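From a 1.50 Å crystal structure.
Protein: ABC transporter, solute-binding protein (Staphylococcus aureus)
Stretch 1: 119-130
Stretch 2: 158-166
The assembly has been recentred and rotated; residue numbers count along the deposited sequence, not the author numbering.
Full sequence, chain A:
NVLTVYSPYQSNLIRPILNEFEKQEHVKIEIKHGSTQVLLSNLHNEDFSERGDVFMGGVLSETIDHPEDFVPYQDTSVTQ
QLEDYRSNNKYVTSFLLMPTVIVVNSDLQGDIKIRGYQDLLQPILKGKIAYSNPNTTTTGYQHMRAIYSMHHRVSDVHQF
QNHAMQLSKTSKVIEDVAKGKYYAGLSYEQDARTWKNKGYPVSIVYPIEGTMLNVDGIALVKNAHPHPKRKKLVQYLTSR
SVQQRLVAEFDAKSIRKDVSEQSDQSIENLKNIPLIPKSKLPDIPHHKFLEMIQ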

# COMPACT_ATOMS: atom_id res chain seq x y z
N ASP A 119 -18.40 2.91 -12.80
CA ASP A 119 -18.76 1.70 -13.53
C ASP A 119 -18.97 0.51 -12.60
O ASP A 119 -19.69 -0.43 -12.95
CB ASP A 119 -17.69 1.37 -14.56
CG ASP A 119 -17.67 2.33 -15.72
OD1 ASP A 119 -18.59 3.18 -15.81
OD2 ASP A 119 -16.74 2.25 -16.54
N LEU A 120 -18.34 0.52 -11.42
CA LEU A 120 -18.53 -0.59 -10.49
C LEU A 120 -19.96 -0.65 -9.96
O LEU A 120 -20.37 -1.69 -9.45
CB LEU A 120 -17.55 -0.47 -9.32
CG LEU A 120 -16.06 -0.65 -9.65
CD1 LEU A 120 -15.22 -0.44 -8.40
CD2 LEU A 120 -15.78 -2.02 -10.26
N LEU A 121 -20.72 0.44 -10.09
CA LEU A 121 -22.09 0.50 -9.61
C LEU A 121 -23.10 -0.03 -10.62
O LEU A 121 -24.30 -0.04 -10.32
CB LEU A 121 -22.45 1.94 -9.24
CG LEU A 121 -21.56 2.60 -8.18
CD1 LEU A 121 -22.01 4.03 -7.93
CD2 LEU A 121 -21.57 1.79 -6.89
N GLN A 122 -22.66 -0.46 -11.79
CA GLN A 122 -23.58 -1.04 -12.76
C GLN A 122 -24.34 -2.19 -12.11
O GLN A 122 -23.72 -3.02 -11.43
CB GLN A 122 -22.83 -1.51 -14.00
CG GLN A 122 -22.38 -0.38 -14.90
CD GLN A 122 -21.49 -0.84 -16.03
OE1 GLN A 122 -21.92 -0.96 -17.18
NE2 GLN A 122 -20.23 -1.11 -15.71
N PRO A 123 -25.66 -2.28 -12.28
CA PRO A 123 -26.42 -3.33 -11.58
C PRO A 123 -25.91 -4.74 -11.81
O PRO A 123 -25.99 -5.57 -10.90
CB PRO A 123 -27.84 -3.15 -12.14
CG PRO A 123 -27.92 -1.70 -12.45
CD PRO A 123 -26.56 -1.31 -12.95
N ILE A 124 -25.37 -5.04 -13.00
CA ILE A 124 -24.92 -6.40 -13.27
C ILE A 124 -23.81 -6.82 -12.32
O ILE A 124 -23.58 -8.02 -12.13
CB ILE A 124 -24.47 -6.51 -14.75
CG1 ILE A 124 -24.20 -7.97 -15.13
CG2 ILE A 124 -23.23 -5.66 -15.01
CD1 ILE A 124 -25.44 -8.84 -15.19
N LEU A 125 -23.12 -5.86 -11.71
CA LEU A 125 -21.98 -6.15 -10.84
C LEU A 125 -22.35 -6.20 -9.36
O LEU A 125 -21.46 -6.44 -8.54
CB LEU A 125 -20.89 -5.10 -11.06
CG LEU A 125 -20.22 -5.09 -12.44
CD1 LEU A 125 -19.29 -3.90 -12.58
CD2 LEU A 125 -19.46 -6.39 -12.69
N LYS A 126 -23.61 -5.99 -9.01
CA LYS A 126 -23.98 -5.93 -7.60
C LYS A 126 -23.64 -7.23 -6.89
O LYS A 126 -23.95 -8.32 -7.38
CB LYS A 126 -25.48 -5.63 -7.45
CG LYS A 126 -25.92 -5.54 -6.00
CD LYS A 126 -27.21 -4.77 -5.85
CE LYS A 126 -27.76 -4.89 -4.44
NZ LYS A 126 -26.87 -4.26 -3.42
N GLY A 127 -23.00 -7.11 -5.73
CA GLY A 127 -22.58 -8.27 -4.97
C GLY A 127 -21.47 -9.08 -5.59
O GLY A 127 -21.08 -10.10 -5.01
N LYS A 128 -20.94 -8.66 -6.74
CA LYS A 128 -19.87 -9.37 -7.42
C LYS A 128 -18.58 -8.56 -7.45
O LYS A 128 -17.69 -8.84 -8.25
CB LYS A 128 -20.32 -9.74 -8.83
CG LYS A 128 -21.60 -10.57 -8.85
CD LYS A 128 -21.98 -11.03 -10.25
CE LYS A 128 -23.27 -11.84 -10.21
NZ LYS A 128 -23.56 -12.49 -11.52
N ILE A 129 -18.47 -7.57 -6.56
CA ILE A 129 -17.29 -6.74 -6.41
C ILE A 129 -16.80 -6.89 -4.98
O ILE A 129 -17.61 -7.02 -4.05
CB ILE A 129 -17.60 -5.25 -6.71
CG1 ILE A 129 -18.35 -5.12 -8.04
CG2 ILE A 129 -16.33 -4.42 -6.71
CD1 ILE A 129 -17.61 -5.69 -9.23
N ALA A 130 -15.48 -6.88 -4.80
CA ALA A 130 -14.88 -7.09 -3.48
C ALA A 130 -13.94 -5.95 -3.12
O ALA A 130 -13.34 -5.31 -3.98
CB ALA A 130 -14.12 -8.41 -3.42
N HIS A 158 -21.13 4.99 0.82
CA HIS A 158 -22.15 4.02 1.22
C HIS A 158 -22.74 3.31 0.00
O HIS A 158 -23.04 2.11 0.06
CB HIS A 158 -23.24 4.71 2.02
CG HIS A 158 -22.80 5.15 3.39
ND1 HIS A 158 -23.54 6.01 4.17
CD2 HIS A 158 -21.70 4.84 4.11
CE1 HIS A 158 -22.92 6.22 5.31
NE2 HIS A 158 -21.79 5.52 5.30
N GLN A 159 -22.94 4.04 -1.10
CA GLN A 159 -23.48 3.41 -2.30
C GLN A 159 -22.57 2.29 -2.79
O GLN A 159 -23.04 1.21 -3.16
CB GLN A 159 -23.71 4.44 -3.40
CG GLN A 159 -24.48 3.87 -4.59
CD GLN A 159 -24.72 4.89 -5.69
OE1 GLN A 159 -24.31 6.05 -5.59
NE2 GLN A 159 -25.38 4.45 -6.75
N PHE A 160 -21.25 2.53 -2.79
CA PHE A 160 -20.33 1.48 -3.19
C PHE A 160 -20.38 0.31 -2.21
O PHE A 160 -20.46 -0.86 -2.62
CB PHE A 160 -18.90 2.01 -3.28
CG PHE A 160 -17.88 0.93 -3.44
CD1 PHE A 160 -17.62 0.39 -4.69
CD2 PHE A 160 -17.23 0.40 -2.34
CE1 PHE A 160 -16.71 -0.63 -4.85
CE2 PHE A 160 -16.31 -0.63 -2.49
CZ PHE A 160 -16.06 -1.14 -3.74
N GLN A 161 -20.32 0.60 -0.91
CA GLN A 161 -20.28 -0.47 0.08
C GLN A 161 -21.54 -1.33 0.01
O GLN A 161 -21.47 -2.55 0.23
CB GLN A 161 -20.10 0.11 1.48
CG GLN A 161 -18.73 0.75 1.68
CD GLN A 161 -18.52 1.25 3.10
OE1 GLN A 161 -19.39 1.91 3.67
NE2 GLN A 161 -17.37 0.93 3.67
N ASN A 162 -22.69 -0.73 -0.29
CA ASN A 162 -23.91 -1.51 -0.45
C ASN A 162 -23.93 -2.31 -1.74
O ASN A 162 -24.80 -3.17 -1.91
CB ASN A 162 -25.13 -0.58 -0.41
CG ASN A 162 -25.35 0.04 0.96
OD1 ASN A 162 -25.08 -0.58 1.98
ND2 ASN A 162 -25.86 1.27 0.98
N HIS A 163 -22.98 -2.06 -2.64
CA HIS A 163 -22.88 -2.76 -3.91
C HIS A 163 -21.83 -3.87 -3.89
O HIS A 163 -21.80 -4.69 -4.82
CB HIS A 163 -22.53 -1.76 -5.02
CG HIS A 163 -23.04 -2.14 -6.38
ND1 HIS A 163 -24.36 -2.01 -6.74
CD2 HIS A 163 -22.39 -2.63 -7.46
CE1 HIS A 163 -24.51 -2.41 -7.99
NE2 HIS A 163 -23.33 -2.79 -8.45
N ALA A 164 -21.00 -3.93 -2.85
CA ALA A 164 -19.79 -4.74 -2.87
C ALA A 164 -19.71 -5.59 -1.61
O ALA A 164 -20.43 -5.38 -0.63
CB ALA A 164 -18.54 -3.85 -2.98
N MET A 165 -18.79 -6.55 -1.65
CA MET A 165 -18.56 -7.50 -0.57
C MET A 165 -17.25 -7.15 0.11
O MET A 165 -16.20 -7.12 -0.54
CB MET A 165 -18.52 -8.93 -1.10
CG MET A 165 -19.67 -9.28 -2.03
SD MET A 165 -21.27 -9.22 -1.20
CE MET A 165 -21.35 -10.88 -0.53
N GLN A 166 -17.30 -6.88 1.41
CA GLN A 166 -16.11 -6.55 2.18
C GLN A 166 -15.43 -7.83 2.64
O GLN A 166 -16.08 -8.73 3.17
CB GLN A 166 -16.46 -5.67 3.38
CG GLN A 166 -15.23 -5.20 4.15
CD GLN A 166 -15.59 -4.39 5.38
OE1 GLN A 166 -15.28 -4.79 6.50
NE2 GLN A 166 -16.23 -3.25 5.17
O HOH W 1 -26.33 -1.81 -4.77

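Three direct hydrogen bonds join the two stretches. The shortest runs from Met165 N to Ile129 O, at 2.7 Å and nearly straight. It belongs to a parallel pairing of strands in which Ala130 lies beside Met165, with their CA atoms 4.7 Å apart. Next to it, Ala130 CA approaches Met165 O at 3.2 Å, a CA-H...O contact that adds to the same pairing. The side chains of Ala130 and Met165 lie on the same face of the sheet.

The second bond is also between backbones. Gly127 N donates to His163 O at 2.9 Å. Gly127 sits inside a type II turn from Leu125 to Lys128, closed by a bond of 2.9 Å from Lys128 N to Leu125 O. Its phi is positive, at 69°, a value that glycine adopts readily. The turn leaves the amide of Gly127 free to point across to the other stretch.

The third bond uses a side chain. His163 NE2 donates to Gln122 O at 3.0 Å, so NE2 carries a proton. Gln122 O also accepts from Leu125 N at 2.9 Å, and one carbonyl therefore serves both its own stretch and the histidine. Other polar atoms crowd NE2 without bonding to it. Leu120 O and Lys126 N each lie 3.3 Å from His163 NE2, but the angles are poor.

The other ring nitrogen is reached through water. Water 1 lies 2.8 Å from His163 ND1 and 2.8 Å from Lys126 NZ, and it accepts from the lysine. The water thus bridges the two side chains. Lys126 NZ is also 2.8 Å from Asn162 O, but the angle is too poor for a hydrogen bond.

His163 is the centre of the contact. It has the largest area covered by the other stretch, 145 Å² of its surface. Its ring is held between two backbone carbons. Leu121 CA lies over one face, 3.9 Å from the ring centroid, and Lys126 CA lies over the opposite face, 3.6 Å from the centroid. Both are CH-pi contacts. Gln122 O lies at the ring edge, near its plane, where the NE2 proton can reach it. The first stretch therefore grips the ring on both faces while bonding to its edge.

Apolar packing lies beyond the histidine. Phe160 is buried, and the end of its side chain comes nearer to the first stretch. Leu120 CD1 is 3.9 Å from Phe160 CE1, and Ile129 CG2 is 4.2 Å from the same CE1. Leu121 CD2 rests 3.9 Å from Phe160 CA. The other methyl of Leu121 faces a polar side chain, with CD1 3.6 Å from Gln159 NE2. Closer to the strands, Ile129 CB and Ala164 CB are 4.1 Å apart. Met165 CG lies 3.4 Å from Gly127 O, so the methionine side chain packs against the turn. In all, the contact buries 670 Å², counting both sides.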